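Local coordinates for pseudouridine synthase (Pyrococcus abyssi, PDB 2AUS), which probably isomerises specific uridines in RNA to pseudouridine, as the archaeal Cbf5 member of the TruB family, whose chain also carries a PUA domain, at residues A25-K30 against I255-V260; E131-I136 against Y156-L161; H225-D230 against E234-A239; V287-L292 against L296-K301. One frame throughout, in Å; residues are numbered along the deposited sequence.

Contact 1 of 4, residues A25-K30 against I255-V260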
loop_
_atom_site.group_PDB
_atom_site.type_symbol
_atom_site.label_atom_id
_atom_site.label_comp_id
_atom_site.label_asym_id
_atom_site.label_seq_id
_atom_site.Cartn_x
_atom_site.Cartn_y
_atom_site.Cartn_z
ATOM N N ALA A 25 45.711 -6.767 -31.852
ATOM C CA ALA A 25 44.298 -7.123 -31.958
ATOM C C ALA A 25 43.407 -5.937 -32.301
ATOM O O ALA A 25 43.548 -4.853 -31.742
ATOM C CB ALA A 25 43.820 -7.773 -30.675
ATOM N N GLU A 26 42.490 -6.161 -33.233
ATOM C CA GLU A 26 41.551 -5.144 -33.669
ATOM C C GLU A 26 40.184 -5.813 -33.679
ATOM O O GLU A 26 40.094 -7.041 -33.657
ATOM C CB GLU A 26 41.910 -4.658 -35.077
ATOM C CG GLU A 26 43.310 -4.062 -35.217
ATOM C CD GLU A 26 43.533 -2.834 -34.346
ATOM O OE1 GLU A 26 42.543 -2.121 -34.053
ATOM O OE2 GLU A 26 44.703 -2.573 -33.972
ATOM N N THR A 27 39.119 -5.021 -33.712
ATOM C CA THR A 27 37.783 -5.592 -33.708
ATOM C C THR A 27 36.984 -5.102 -34.909
ATOM O O THR A 27 37.230 -4.007 -35.416
ATOM C CB THR A 27 37.038 -5.248 -32.376
ATOM O OG1 THR A 27 35.803 -5.976 -32.303
ATOM C CG2 THR A 27 36.744 -3.753 -32.279
ATOM N N ASN A 28 36.040 -5.923 -35.363
ATOM C CA ASN A 28 35.193 -5.592 -36.506
ATOM C C ASN A 28 34.092 -4.625 -36.071
ATOM O O ASN A 28 33.211 -4.980 -35.298
ATOM C CB ASN A 28 34.557 -6.871 -37.070
ATOM C CG ASN A 28 33.763 -6.628 -38.348
ATOM O OD1 ASN A 28 33.017 -5.654 -38.463
ATOM N ND2 ASN A 28 33.907 -7.535 -39.309
ATOM N N PRO A 29 34.124 -3.384 -36.578
ATOM C CA PRO A 29 33.109 -2.389 -36.214
ATOM C C PRO A 29 31.684 -2.794 -36.563
ATOM O O PRO A 29 30.733 -2.254 -36.007
ATOM C CB PRO A 29 33.561 -1.134 -36.967
ATOM C CG PRO A 29 34.254 -1.698 -38.175
ATOM C CD PRO A 29 35.052 -2.849 -37.589
ATOM N N LYS A 30 31.529 -3.753 -37.472
ATOM C CA LYS A 30 30.197 -4.195 -37.869
ATOM C C LYS A 30 29.625 -5.217 -36.894
ATOM O O LYS A 30 28.412 -5.404 -36.822
ATOM C CB LYS A 30 30.233 -4.803 -39.276
ATOM C CG LYS A 30 30.757 -3.860 -40.357
ATOM C CD LYS A 30 29.907 -2.600 -40.461
ATOM C CE LYS A 30 30.488 -1.622 -41.471
ATOM N NZ LYS A 30 29.670 -0.377 -41.547
ATOM N N ILE A 255 38.814 -10.250 -25.070
ATOM C CA ILE A 255 39.154 -11.254 -26.064
ATOM C C ILE A 255 38.954 -10.875 -27.515
ATOM O O ILE A 255 38.225 -9.935 -27.839
ATOM C CB ILE A 255 38.383 -12.553 -25.778
ATOM C CG1 ILE A 255 36.878 -12.320 -25.963
ATOM C CG2 ILE A 255 38.674 -13.002 -24.346
ATOM C CD1 ILE A 255 36.038 -13.565 -25.835
ATOM N N LYS A 256 39.630 -11.619 -28.388
ATOM C CA LYS A 256 39.557 -11.401 -29.828
ATOM C C LYS A 256 38.153 -11.692 -30.320
ATOM O O LYS A 256 37.419 -12.448 -29.686
ATOM C CB LYS A 256 40.534 -12.332 -30.555
ATOM C CG LYS A 256 41.949 -12.269 -30.048
ATOM C CD LYS A 256 42.860 -13.241 -30.792
ATOM C CE LYS A 256 44.257 -13.232 -30.184
ATOM N NZ LYS A 256 45.223 -14.076 -30.948
ATOM N N ASP A 257 37.784 -11.095 -31.451
ATOM C CA ASP A 257 36.461 -11.317 -32.039
ATOM C C ASP A 257 36.175 -12.812 -32.256
ATOM O O ASP A 257 35.073 -13.285 -31.979
ATOM C CB ASP A 257 36.341 -10.591 -33.382
ATOM C CG ASP A 257 36.275 -9.073 -33.237
ATOM O OD1 ASP A 257 36.139 -8.383 -34.276
ATOM O OD2 ASP A 257 36.353 -8.562 -32.098
ATOM N N SER A 258 37.164 -13.551 -32.750
ATOM C CA SER A 258 36.983 -14.986 -33.002
ATOM C C SER A 258 36.713 -15.764 -31.725
ATOM O O SER A 258 35.945 -16.727 -31.731
ATOM C CB SER A 258 38.212 -15.574 -33.699
ATOM O OG SER A 258 39.367 -15.444 -32.889
ATOM N N ALA A 259 37.347 -15.353 -30.629
ATOM C CA ALA A 259 37.148 -16.026 -29.354
ATOM C C ALA A 259 35.757 -15.690 -28.828
ATOM O O ALA A 259 35.152 -16.472 -28.105
ATOM C CB ALA A 259 38.210 -15.599 -28.358
ATOM N N VAL A 260 35.239 -14.527 -29.204
ATOM C CA VAL A 260 33.904 -14.145 -28.761
ATOM C C VAL A 260 32.888 -15.137 -29.325
ATOM O O VAL A 260 31.986 -15.585 -28.620
ATOM C CB VAL A 260 33.516 -12.733 -29.237
ATOM C CG1 VAL A 260 32.082 -12.437 -28.817
ATOM C CG2 VAL A 260 34.458 -11.692 -28.645
HETATM O O HOH W 1 39.812 -9.413 -32.596
#
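Asp257 reaches out from the first turn of helix 257-264 and grips the loop at Thr27 and Asn28 with both carboxylate oxygens. OD1 of Asp257 accepts the backbone N of Asn28 at 2.7 Å, and the bond is close to straight, with 163° at the hydrogen. OD2 of Asp257 takes the hydroxyl OG1 of Thr27, also at 2.7 Å. Each oxygen uses its syn lone pair, so the two donors come in on the inner side of the carboxylate. Two separate bonds of this kind hold the flat group against rotation.

Torsions on both sides prepare the grip. CG of Asp257 lies anti to its carbonyl carbon (chi1 -71°), which sends the carboxylate out toward the loop. In Thr27 the hydroxyl is anti to the backbone N (chi1 -172°), and the side chain crosses that of Asp257 at about a right angle. Lys293 also bonds to OG1 of Thr27, and its positive charge would probably favour the ionised form of the Asp257 carboxylate.

The contact ties the N-terminal extension, in the DKCLD family region, to the start of a helix of the PUA domain. It lies at the surface. Lys256 occupies the N-cap position of that helix. A water extends the join: it donates to O of Glu26 at 2.6 Å and accepts from N of Asp257 at 2.9 Å.

Asn28 shapes the loop just beyond. Its OD1 accepts N of Lys30 at 2.6 Å, in the carbonyl plane, which makes an Asx turn. Its CB stays 3.5 Å from OD1 of Asp257, while the amide end leads away from the helix.

Contact 2 of 4, residues E131-I136 against Y156-L161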
loop_
_atom_site.group_PDB
_atom_site.type_symbol
_atom_site.label_atom_id
_atom_site.label_comp_id
_atom_site.label_asym_id
_atom_site.label_seq_id
_atom_site.Cartn_x
_atom_site.Cartn_y
_atom_site.Cartn_z
ATOM N N GLU A 131 34.910 1.748 16.995
ATOM C CA GLU A 131 35.564 0.461 17.186
ATOM C C GLU A 131 34.906 -0.663 16.387
ATOM O O GLU A 131 35.466 -1.753 16.276
ATOM C CB GLU A 131 35.565 0.084 18.670
ATOM C CG GLU A 131 34.216 -0.410 19.179
ATOM C CD GLU A 131 34.216 -0.730 20.663
ATOM O OE1 GLU A 131 34.501 0.181 21.471
ATOM O OE2 GLU A 131 33.929 -1.895 21.015
ATOM N N PHE A 132 33.713 -0.418 15.850
ATOM C CA PHE A 132 33.034 -1.446 15.069
ATOM C C PHE A 132 33.492 -1.471 13.622
ATOM O O PHE A 132 33.078 -2.333 12.847
ATOM C CB PHE A 132 31.516 -1.284 15.132
ATOM C CG PHE A 132 30.887 -2.048 16.253
ATOM C CD1 PHE A 132 30.849 -1.520 17.538
ATOM C CD2 PHE A 132 30.386 -3.326 16.037
ATOM C CE1 PHE A 132 30.321 -2.257 18.595
ATOM C CE2 PHE A 132 29.858 -4.071 17.085
ATOM C CZ PHE A 132 29.826 -3.536 18.370
ATOM N N GLU A 133 34.342 -0.520 13.260
ATOM C CA GLU A 133 34.878 -0.476 11.910
ATOM C C GLU A 133 35.922 -1.583 11.827
ATOM O O GLU A 133 36.809 -1.676 12.673
ATOM C CB GLU A 133 35.517 0.885 11.634
ATOM C CG GLU A 133 34.511 2.014 11.518
ATOM C CD GLU A 133 35.165 3.378 11.523
ATOM O OE1 GLU A 133 35.757 3.741 12.561
ATOM O OE2 GLU A 133 35.093 4.081 10.492
ATOM N N GLY A 134 35.796 -2.428 10.812
ATOM C CA GLY A 134 36.720 -3.533 10.652
ATOM C C GLY A 134 35.958 -4.839 10.752
ATOM O O GLY A 134 34.751 -4.874 10.512
ATOM N N GLU A 135 36.651 -5.911 11.119
ATOM C CA GLU A 135 36.017 -7.215 11.243
ATOM C C GLU A 135 34.957 -7.259 12.334
ATOM O O GLU A 135 35.144 -6.723 13.426
ATOM C CB GLU A 135 37.061 -8.293 11.545
ATOM C CG GLU A 135 38.091 -8.525 10.449
ATOM C CD GLU A 135 37.463 -8.939 9.130
ATOM O OE1 GLU A 135 36.549 -9.795 9.148
ATOM O OE2 GLU A 135 37.896 -8.422 8.075
ATOM N N ILE A 136 33.839 -7.901 12.021
ATOM C CA ILE A 136 32.753 -8.081 12.972
ATOM C C ILE A 136 32.212 -9.477 12.714
ATOM O O ILE A 136 32.382 -10.018 11.622
ATOM C CB ILE A 136 31.619 -7.039 12.781
ATOM C CG1 ILE A 136 31.050 -7.124 11.367
ATOM C CG2 ILE A 136 32.143 -5.637 13.064
ATOM C CD1 ILE A 136 29.731 -7.854 11.282
ATOM N N TYR A 156 33.833 -1.458 6.446
ATOM C CA TYR A 156 34.854 -0.550 5.948
ATOM C C TYR A 156 34.850 0.813 6.617
ATOM O O TYR A 156 35.902 1.433 6.775
ATOM C CB TYR A 156 34.693 -0.388 4.442
ATOM C CG TYR A 156 34.793 -1.702 3.703
ATOM C CD1 TYR A 156 35.981 -2.437 3.706
ATOM C CD2 TYR A 156 33.696 -2.223 3.014
ATOM C CE1 TYR A 156 36.071 -3.658 3.044
ATOM C CE2 TYR A 156 33.778 -3.443 2.346
ATOM C CZ TYR A 156 34.967 -4.154 2.368
ATOM O OH TYR A 156 35.053 -5.366 1.721
ATOM N N TYR A 157 33.669 1.282 7.005
ATOM C CA TYR A 157 33.554 2.577 7.651
ATOM C C TYR A 157 32.176 2.827 8.237
ATOM O O TYR A 157 31.168 2.335 7.733
ATOM C CB TYR A 157 33.906 3.702 6.664
ATOM C CG TYR A 157 33.045 3.751 5.414
ATOM C CD1 TYR A 157 31.762 4.308 5.435
ATOM C CD2 TYR A 157 33.514 3.241 4.209
ATOM C CE1 TYR A 157 30.974 4.356 4.278
ATOM C CE2 TYR A 157 32.739 3.279 3.052
ATOM C CZ TYR A 157 31.472 3.838 3.090
ATOM O OH TYR A 157 30.723 3.882 1.929
ATOM N N ILE A 158 32.161 3.580 9.328
ATOM C CA ILE A 158 30.936 3.959 10.004
ATOM C C ILE A 158 31.060 5.452 10.233
ATOM O O ILE A 158 31.863 5.897 11.049
ATOM C CB ILE A 158 30.781 3.261 11.366
ATOM C CG1 ILE A 158 30.513 1.772 11.159
ATOM C CG2 ILE A 158 29.645 3.899 12.147
ATOM C CD1 ILE A 158 30.336 0.999 12.452
ATOM N N GLU A 159 30.277 6.220 9.487
ATOM C CA GLU A 159 30.286 7.667 9.591
ATOM C C GLU A 159 28.994 8.155 10.244
ATOM O O GLU A 159 27.915 8.062 9.662
ATOM C CB GLU A 159 30.434 8.271 8.197
ATOM C CG GLU A 159 30.021 9.728 8.096
ATOM C CD GLU A 159 29.906 10.192 6.654
ATOM O OE1 GLU A 159 29.215 9.512 5.860
ATOM O OE2 GLU A 159 30.496 11.242 6.318
ATOM N N ILE A 160 29.106 8.666 11.465
ATOM C CA ILE A 160 27.942 9.177 12.176
ATOM C C ILE A 160 27.550 10.525 11.591
ATOM O O ILE A 160 28.334 11.474 11.605
ATOM C CB ILE A 160 28.235 9.337 13.677
ATOM C CG1 ILE A 160 28.494 7.961 14.293
ATOM C CG2 ILE A 160 27.065 10.030 14.367
ATOM C CD1 ILE A 160 28.834 7.986 15.761
ATOM N N LEU A 161 26.339 10.594 11.056
ATOM C CA LEU A 161 25.838 11.821 10.464
ATOM C C LEU A 161 25.281 12.719 11.557
ATOM O O LEU A 161 25.727 13.853 11.726
ATOM C CB LEU A 161 24.750 11.509 9.433
ATOM C CG LEU A 161 25.189 10.677 8.216
ATOM C CD1 LEU A 161 23.995 10.434 7.310
ATOM C CD2 LEU A 161 26.288 11.407 7.450
#
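Glu133 and Ile158 make the one hydrogen bond between these segments. The backbone N of Ile158 donates to OE2 of Glu133 at 3.2 Å, and the bond is nearly straight at 166°. The donor stands above the carboxylate plane, 36° out of it. Beyond CG the Glu133 chain is extended (chi2 168°), which carries OE2 across to the strand. OE2 also lies 3.6 Å from CA of Tyr157. With an alanine at Glu133, the N-H of Ile158 would probably lose this acceptor, and CB of Ile158 the methylene CG beside it.

The segments belong to the edge of the antiparallel sheet in the TruB family region, where helix 122-131 leads into edge strand 134-137. Strand 152-164 has a classic beta bulge here, with Tyr156 and Tyr157 both opposite Gly173. The hydroxyl of Tyr157 bonds to Glu109.

The apolar contacts gather on Ile158, which points toward 131-136. CG of Glu133 lies 3.9 Å from CB of Ile158, the two side chains crossing at a slant. CD1 of Ile158 meets CB of Phe132 at 3.7 Å. The Phe132 ring turns away and packs on helix 180-191, against Leu183 and Ile187. Ile158 also touches Met129 of helix 122-131.

Contact 3 of 4, residues H225-D230 against E234-A239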
loop_
_atom_site.group_PDB
_atom_site.type_symbol
_atom_site.label_atom_id
_atom_site.label_comp_id
_atom_site.label_asym_id
_atom_site.label_seq_id
_atom_site.Cartn_x
_atom_site.Cartn_y
_atom_site.Cartn_z
ATOM N N HIS A 225 6.207 5.509 -21.165
ATOM C CA HIS A 225 5.094 6.170 -21.843
ATOM C C HIS A 225 5.633 7.126 -22.905
ATOM O O HIS A 225 5.149 7.144 -24.032
ATOM C CB HIS A 225 4.239 6.954 -20.840
ATOM C CG HIS A 225 3.089 6.174 -20.283
ATOM N ND1 HIS A 225 1.828 6.210 -20.839
ATOM C CD2 HIS A 225 3.011 5.321 -19.235
ATOM C CE1 HIS A 225 1.022 5.415 -20.156
ATOM N NE2 HIS A 225 1.716 4.863 -19.177
ATOM N N PHE A 226 6.641 7.914 -22.545
ATOM C CA PHE A 226 7.229 8.863 -23.486
ATOM C C PHE A 226 7.794 8.125 -24.697
ATOM O O PHE A 226 7.801 8.647 -25.811
ATOM C CB PHE A 226 8.343 9.666 -22.807
ATOM C CG PHE A 226 7.871 10.528 -21.663
ATOM C CD1 PHE A 226 8.783 11.051 -20.755
ATOM C CD2 PHE A 226 6.518 10.826 -21.501
ATOM C CE1 PHE A 226 8.358 11.859 -19.701
ATOM C CE2 PHE A 226 6.082 11.633 -20.449
ATOM C CZ PHE A 226 7.003 12.150 -19.550
ATOM N N TRP A 227 8.274 6.910 -24.469
ATOM C CA TRP A 227 8.831 6.106 -25.542
ATOM C C TRP A 227 7.735 5.478 -26.396
ATOM O O TRP A 227 7.656 5.729 -27.589
ATOM C CB TRP A 227 9.738 5.009 -24.964
ATOM C CG TRP A 227 10.308 4.087 -25.990
ATOM C CD1 TRP A 227 10.749 4.423 -27.237
ATOM C CD2 TRP A 227 10.534 2.678 -25.850
ATOM N NE1 TRP A 227 11.234 3.316 -27.882
ATOM C CE2 TRP A 227 11.116 2.230 -27.058
ATOM C CE3 TRP A 227 10.308 1.753 -24.823
ATOM C CZ2 TRP A 227 11.470 0.891 -27.269
ATOM C CZ3 TRP A 227 10.662 0.419 -25.031
ATOM C CH2 TRP A 227 11.237 0.003 -26.247
ATOM N N LYS A 228 6.879 4.679 -25.772
ATOM C CA LYS A 228 5.810 3.990 -26.479
ATOM C C LYS A 228 4.662 4.838 -27.025
ATOM O O LYS A 228 4.073 4.487 -28.046
ATOM C CB LYS A 228 5.247 2.880 -25.594
ATOM C CG LYS A 228 6.202 1.716 -25.412
ATOM C CD LYS A 228 6.582 1.118 -26.765
ATOM C CE LYS A 228 7.555 -0.041 -26.610
ATOM N NZ LYS A 228 8.005 -0.547 -27.937
ATOM N N GLU A 229 4.337 5.943 -26.363
ATOM C CA GLU A 229 3.244 6.784 -26.834
ATOM C C GLU A 229 3.732 7.985 -27.627
ATOM O O GLU A 229 3.192 8.298 -28.680
ATOM C CB GLU A 229 2.406 7.302 -25.665
ATOM C CG GLU A 229 1.825 6.250 -24.755
ATOM C CD GLU A 229 1.025 6.865 -23.614
ATOM O OE1 GLU A 229 1.563 7.760 -22.916
ATOM O OE2 GLU A 229 -0.143 6.456 -23.421
ATOM N N ASP A 230 4.752 8.659 -27.113
ATOM C CA ASP A 230 5.278 9.851 -27.761
ATOM C C ASP A 230 6.479 9.620 -28.679
ATOM O O ASP A 230 6.948 10.551 -29.332
ATOM C CB ASP A 230 5.620 10.890 -26.690
ATOM C CG ASP A 230 4.449 11.162 -25.754
ATOM O OD1 ASP A 230 3.348 11.460 -26.262
ATOM O OD2 ASP A 230 4.620 11.073 -24.517
ATOM N N GLU A 234 14.782 8.758 -25.500
ATOM C CA GLU A 234 15.830 9.387 -24.707
ATOM C C GLU A 234 15.778 9.103 -23.206
ATOM O O GLU A 234 16.780 8.719 -22.596
ATOM C CB GLU A 234 15.793 10.898 -24.908
ATOM C CG GLU A 234 16.943 11.629 -24.252
ATOM C CD GLU A 234 16.706 13.128 -24.177
ATOM O OE1 GLU A 234 16.136 13.686 -25.137
ATOM O OE2 GLU A 234 17.101 13.750 -23.165
ATOM N N TYR A 235 14.610 9.297 -22.609
ATOM C CA TYR A 235 14.473 9.101 -21.174
ATOM C C TYR A 235 14.527 7.645 -20.728
ATOM O O TYR A 235 15.224 7.326 -19.771
ATOM C CB TYR A 235 13.199 9.803 -20.700
ATOM C CG TYR A 235 13.237 11.261 -21.111
ATOM C CD1 TYR A 235 14.125 12.147 -20.501
ATOM C CD2 TYR A 235 12.493 11.721 -22.202
ATOM C CE1 TYR A 235 14.282 13.449 -20.972
ATOM C CE2 TYR A 235 12.643 13.022 -22.682
ATOM C CZ TYR A 235 13.542 13.876 -22.062
ATOM O OH TYR A 235 13.721 15.151 -22.541
ATOM N N ILE A 236 13.812 6.757 -21.412
ATOM C CA ILE A 236 13.852 5.353 -21.022
ATOM C C ILE A 236 15.295 4.873 -21.189
ATOM O O ILE A 236 15.808 4.134 -20.353
ATOM C CB ILE A 236 12.890 4.482 -21.876
ATOM C CG1 ILE A 236 12.737 3.098 -21.235
ATOM C CG2 ILE A 236 13.426 4.325 -23.297
ATOM C CD1 ILE A 236 12.214 3.138 -19.804
ATOM N N ARG A 237 15.957 5.322 -22.253
ATOM C CA ARG A 237 17.343 4.935 -22.501
ATOM C C ARG A 237 18.235 5.323 -21.329
ATOM O O ARG A 237 19.035 4.513 -20.850
ATOM C CB ARG A 237 17.879 5.588 -23.773
ATOM C CG ARG A 237 19.350 5.279 -24.021
ATOM C CD ARG A 237 19.861 5.869 -25.322
ATOM N NE ARG A 237 19.317 5.196 -26.500
ATOM C CZ ARG A 237 19.721 4.008 -26.938
ATOM N NH1 ARG A 237 20.679 3.351 -26.290
ATOM N NH2 ARG A 237 19.183 3.489 -28.035
ATOM N N LYS A 238 18.099 6.561 -20.866
ATOM C CA LYS A 238 18.897 7.034 -19.742
ATOM C C LYS A 238 18.508 6.369 -18.425
ATOM O O LYS A 238 19.309 6.299 -17.502
ATOM C CB LYS A 238 18.769 8.552 -19.602
ATOM C CG LYS A 238 19.353 9.318 -20.773
ATOM C CD LYS A 238 19.185 10.815 -20.593
ATOM C CE LYS A 238 19.583 11.556 -21.853
ATOM N NZ LYS A 238 19.254 12.996 -21.737
ATOM N N ALA A 239 17.278 5.875 -18.347
ATOM C CA ALA A 239 16.786 5.228 -17.136
ATOM C C ALA A 239 17.299 3.792 -16.994
ATOM O O ALA A 239 17.202 3.208 -15.915
ATOM C CB ALA A 239 15.251 5.235 -17.131
#
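Trp227 has CG anti to its backbone N (chi1 177°), which swings the indole toward Ile236. In Ile236 the branch CG2 sits between the backbone N and the carbonyl carbon (chi1 -168° for CG1), and this branch does the touching. CG2 of Ile236 lies 4.1 Å from CB and 4.1 Å from CG of Trp227, coming at the indole obliquely. CE of Lys228 lies over a face of the indole, near its rim.

Phe226 and Tyr235 form the second pair. CD1 of Phe226 meets CD2 of Tyr235 at 4.0 Å, and the two side chains cross at a slant. The contact is apolar throughout.

Each segment also carries a polar link of its own. ND1 of His225 donates to OE1 of Glu229 at 2.6 Å, in the imidazole plane. NZ of Lys238 and OE2 of Glu234 form a salt bridge at 2.7 Å.

The pairs join the end of helix 217-228 to short helix 234-239 across the short loop between them. This is helix-loop-helix packing of consecutive helices in the TruB C-terminal family region. Helix 40-45 closes the side at Trp227, through Ile40 and Ile44. Ile236 packs on Ile40 too, and on Tyr223, one turn before Trp227 in helix 217-228.

Contact 4 of 4, residues V287-L292 against L296-K301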
loop_
_atom_site.group_PDB
_atom_site.type_symbol
_atom_site.label_atom_id
_atom_site.label_comp_id
_atom_site.label_asym_id
_atom_site.label_seq_id
_atom_site.Cartn_x
_atom_site.Cartn_y
_atom_site.Cartn_z
ATOM N N VAL A 287 35.419 -13.515 -12.987
ATOM C CA VAL A 287 35.899 -12.540 -13.951
ATOM C C VAL A 287 34.866 -12.283 -15.024
ATOM O O VAL A 287 33.975 -13.097 -15.253
ATOM C CB VAL A 287 37.206 -12.998 -14.640
ATOM C CG1 VAL A 287 38.293 -13.215 -13.595
ATOM C CG2 VAL A 287 36.966 -14.279 -15.450
ATOM N N ALA A 288 34.986 -11.134 -15.676
ATOM C CA ALA A 288 34.075 -10.785 -16.751
ATOM C C ALA A 288 34.875 -10.835 -18.049
ATOM O O ALA A 288 35.923 -10.212 -18.150
ATOM C CB ALA A 288 33.505 -9.388 -16.527
ATOM N N ILE A 289 34.384 -11.595 -19.023
ATOM C CA ILE A 289 35.030 -11.722 -20.322
ATOM C C ILE A 289 34.428 -10.635 -21.203
ATOM O O ILE A 289 33.209 -10.561 -21.354
ATOM C CB ILE A 289 34.736 -13.078 -20.960
ATOM C CG1 ILE A 289 35.274 -14.203 -20.062
ATOM C CG2 ILE A 289 35.319 -13.115 -22.369
ATOM C CD1 ILE A 289 35.050 -15.578 -20.628
ATOM N N MET A 290 35.285 -9.809 -21.795
ATOM C CA MET A 290 34.814 -8.690 -22.598
ATOM C C MET A 290 35.286 -8.722 -24.036
ATOM O O MET A 290 36.346 -9.274 -24.339
ATOM C CB MET A 290 35.308 -7.372 -21.981
ATOM C CG MET A 290 35.121 -7.229 -20.462
ATOM S SD MET A 290 33.430 -7.175 -19.861
ATOM C CE MET A 290 32.917 -5.539 -20.339
ATOM N N THR A 291 34.508 -8.103 -24.919
ATOM C CA THR A 291 34.915 -8.010 -26.312
ATOM C C THR A 291 35.810 -6.774 -26.343
ATOM O O THR A 291 35.864 -6.009 -25.369
ATOM C CB THR A 291 33.761 -7.687 -27.272
ATOM O OG1 THR A 291 33.279 -6.366 -26.984
ATOM C CG2 THR A 291 32.624 -8.709 -27.163
ATOM N N LEU A 292 36.480 -6.562 -27.471
ATOM C CA LEU A 292 37.347 -5.404 -27.625
ATOM C C LEU A 292 36.557 -4.093 -27.662
ATOM O O LEU A 292 37.146 -3.016 -27.659
ATOM C CB LEU A 292 38.210 -5.558 -28.888
ATOM C CG LEU A 292 39.207 -6.713 -28.727
ATOM C CD1 LEU A 292 40.010 -6.959 -30.008
ATOM C CD2 LEU A 292 40.121 -6.376 -27.570
ATOM N N LEU A 296 30.043 -7.007 -22.539
ATOM C CA LEU A 296 30.191 -8.154 -21.664
ATOM C C LEU A 296 29.853 -9.419 -22.446
ATOM O O LEU A 296 28.755 -9.558 -22.987
ATOM C CB LEU A 296 29.253 -8.034 -20.467
ATOM C CG LEU A 296 29.145 -9.259 -19.554
ATOM C CD1 LEU A 296 30.485 -9.521 -18.879
ATOM C CD2 LEU A 296 28.053 -9.009 -18.503
ATOM N N VAL A 297 30.795 -10.346 -22.513
ATOM C CA VAL A 297 30.538 -11.589 -23.228
ATOM C C VAL A 297 29.985 -12.647 -22.273
ATOM O O VAL A 297 28.962 -13.281 -22.546
ATOM C CB VAL A 297 31.827 -12.163 -23.853
ATOM C CG1 VAL A 297 31.501 -13.465 -24.589
ATOM C CG2 VAL A 297 32.468 -11.125 -24.787
ATOM N N ALA A 298 30.679 -12.828 -21.153
ATOM C CA ALA A 298 30.294 -13.846 -20.190
ATOM C C ALA A 298 30.972 -13.665 -18.844
ATOM O O ALA A 298 31.975 -12.972 -18.732
ATOM C CB ALA A 298 30.652 -15.210 -20.752
ATOM N N LEU A 299 30.404 -14.296 -17.822
ATOM C CA LEU A 299 30.963 -14.261 -16.486
ATOM C C LEU A 299 31.568 -15.639 -16.299
ATOM O O LEU A 299 31.037 -16.629 -16.812
ATOM C CB LEU A 299 29.872 -14.018 -15.435
ATOM C CG LEU A 299 29.343 -12.588 -15.330
ATOM C CD1 LEU A 299 28.273 -12.496 -14.239
ATOM C CD2 LEU A 299 30.503 -11.645 -15.011
ATOM N N GLY A 300 32.682 -15.716 -15.586
ATOM C CA GLY A 300 33.290 -17.011 -15.386
ATOM C C GLY A 300 34.268 -17.057 -14.236
ATOM O O GLY A 300 34.535 -16.045 -13.586
ATOM N N LYS A 301 34.801 -18.248 -13.992
ATOM C CA LYS A 301 35.761 -18.461 -12.924
ATOM C C LYS A 301 37.124 -18.603 -13.574
ATOM O O LYS A 301 37.312 -19.435 -14.454
ATOM C CB LYS A 301 35.412 -19.733 -12.147
ATOM C CG LYS A 301 36.244 -19.945 -10.891
ATOM C CD LYS A 301 35.994 -21.327 -10.271
ATOM C CE LYS A 301 34.540 -21.521 -9.829
ATOM N NZ LYS A 301 34.155 -20.637 -8.677
#
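Ala288 and Leu296 meet on one face of a beta hairpin, where a small side chain leaves room for larger ones. CD1 of Leu296 settles 3.8 Å from CB of Ala288, and CD2 of Leu299 comes to 4.1 Å from the same CB. Met290 lies beside them on this face. Its chain bends at chi2 (-65°) and chi3, which folds the sulfur back over the partner strand. SD of Met290 then sits 3.8 Å from CA of Leu296 and touches CD1 of Leu296. Replacing Met290 by alanine is likely to open a gap beside CA of Leu296 and leave its CD1 without the sulfur neighbour.

The other face carries Val287, Ile289 and Ala298. Gly300 has no side chain, and CG2 of Val287 rests beside its carbonyl. CD1 of Ile289 reaches toward Ala298, while its CG2 lies 3.9 Å from CB of Val297. CG2 of Val297 presses on CG2 of Thr291 at 3.4 Å, a tight fit.

Segments 287-291 and 296-301 run antiparallel, 157° apart in direction. N of Val287 gives to O of Gly300 at 2.7 Å in one hydrogen-bonded pair. Ile289 pairs both ways with Ala298: its N gives to O of Ala298 at 2.8 Å, and the return bond is weak. Val297 N also gives to O of Ile289, at 2.7 Å. Val297 and Ala298 thus both face Ile289 in a classic beta bulge.

The hairpin lies inside the PUA-domain sheet. Strand 252-255 runs parallel to strand 286-291 on its far side, and strand 316-323 pairs with 296-302. Helix 257-264 packs on Thr291, Val297 and Ala298 through Val260 and Val263.

In the fold
From the N terminus, the loop after strand 18-20 enters contact 1, which closes with segment 255-260, whose first residue comes 225 after Lys30. Contacts 2 and 3 are nested inside that long loop, one after the other. Contact 2 closes a short loop at the edge of the TruB-region sheet, and contact 3 joins two helices across a short loop. Contact 4 follows contact 1 in series and closes a hairpin in the PUA domain. Contacts 1 and 4 touch: Ile255 N lies 2.8 Å from Met290 O, probably a hydrogen bond. Contact 2 lies across the chain's centre from both, about 45 Å from contact 1, centre to centre.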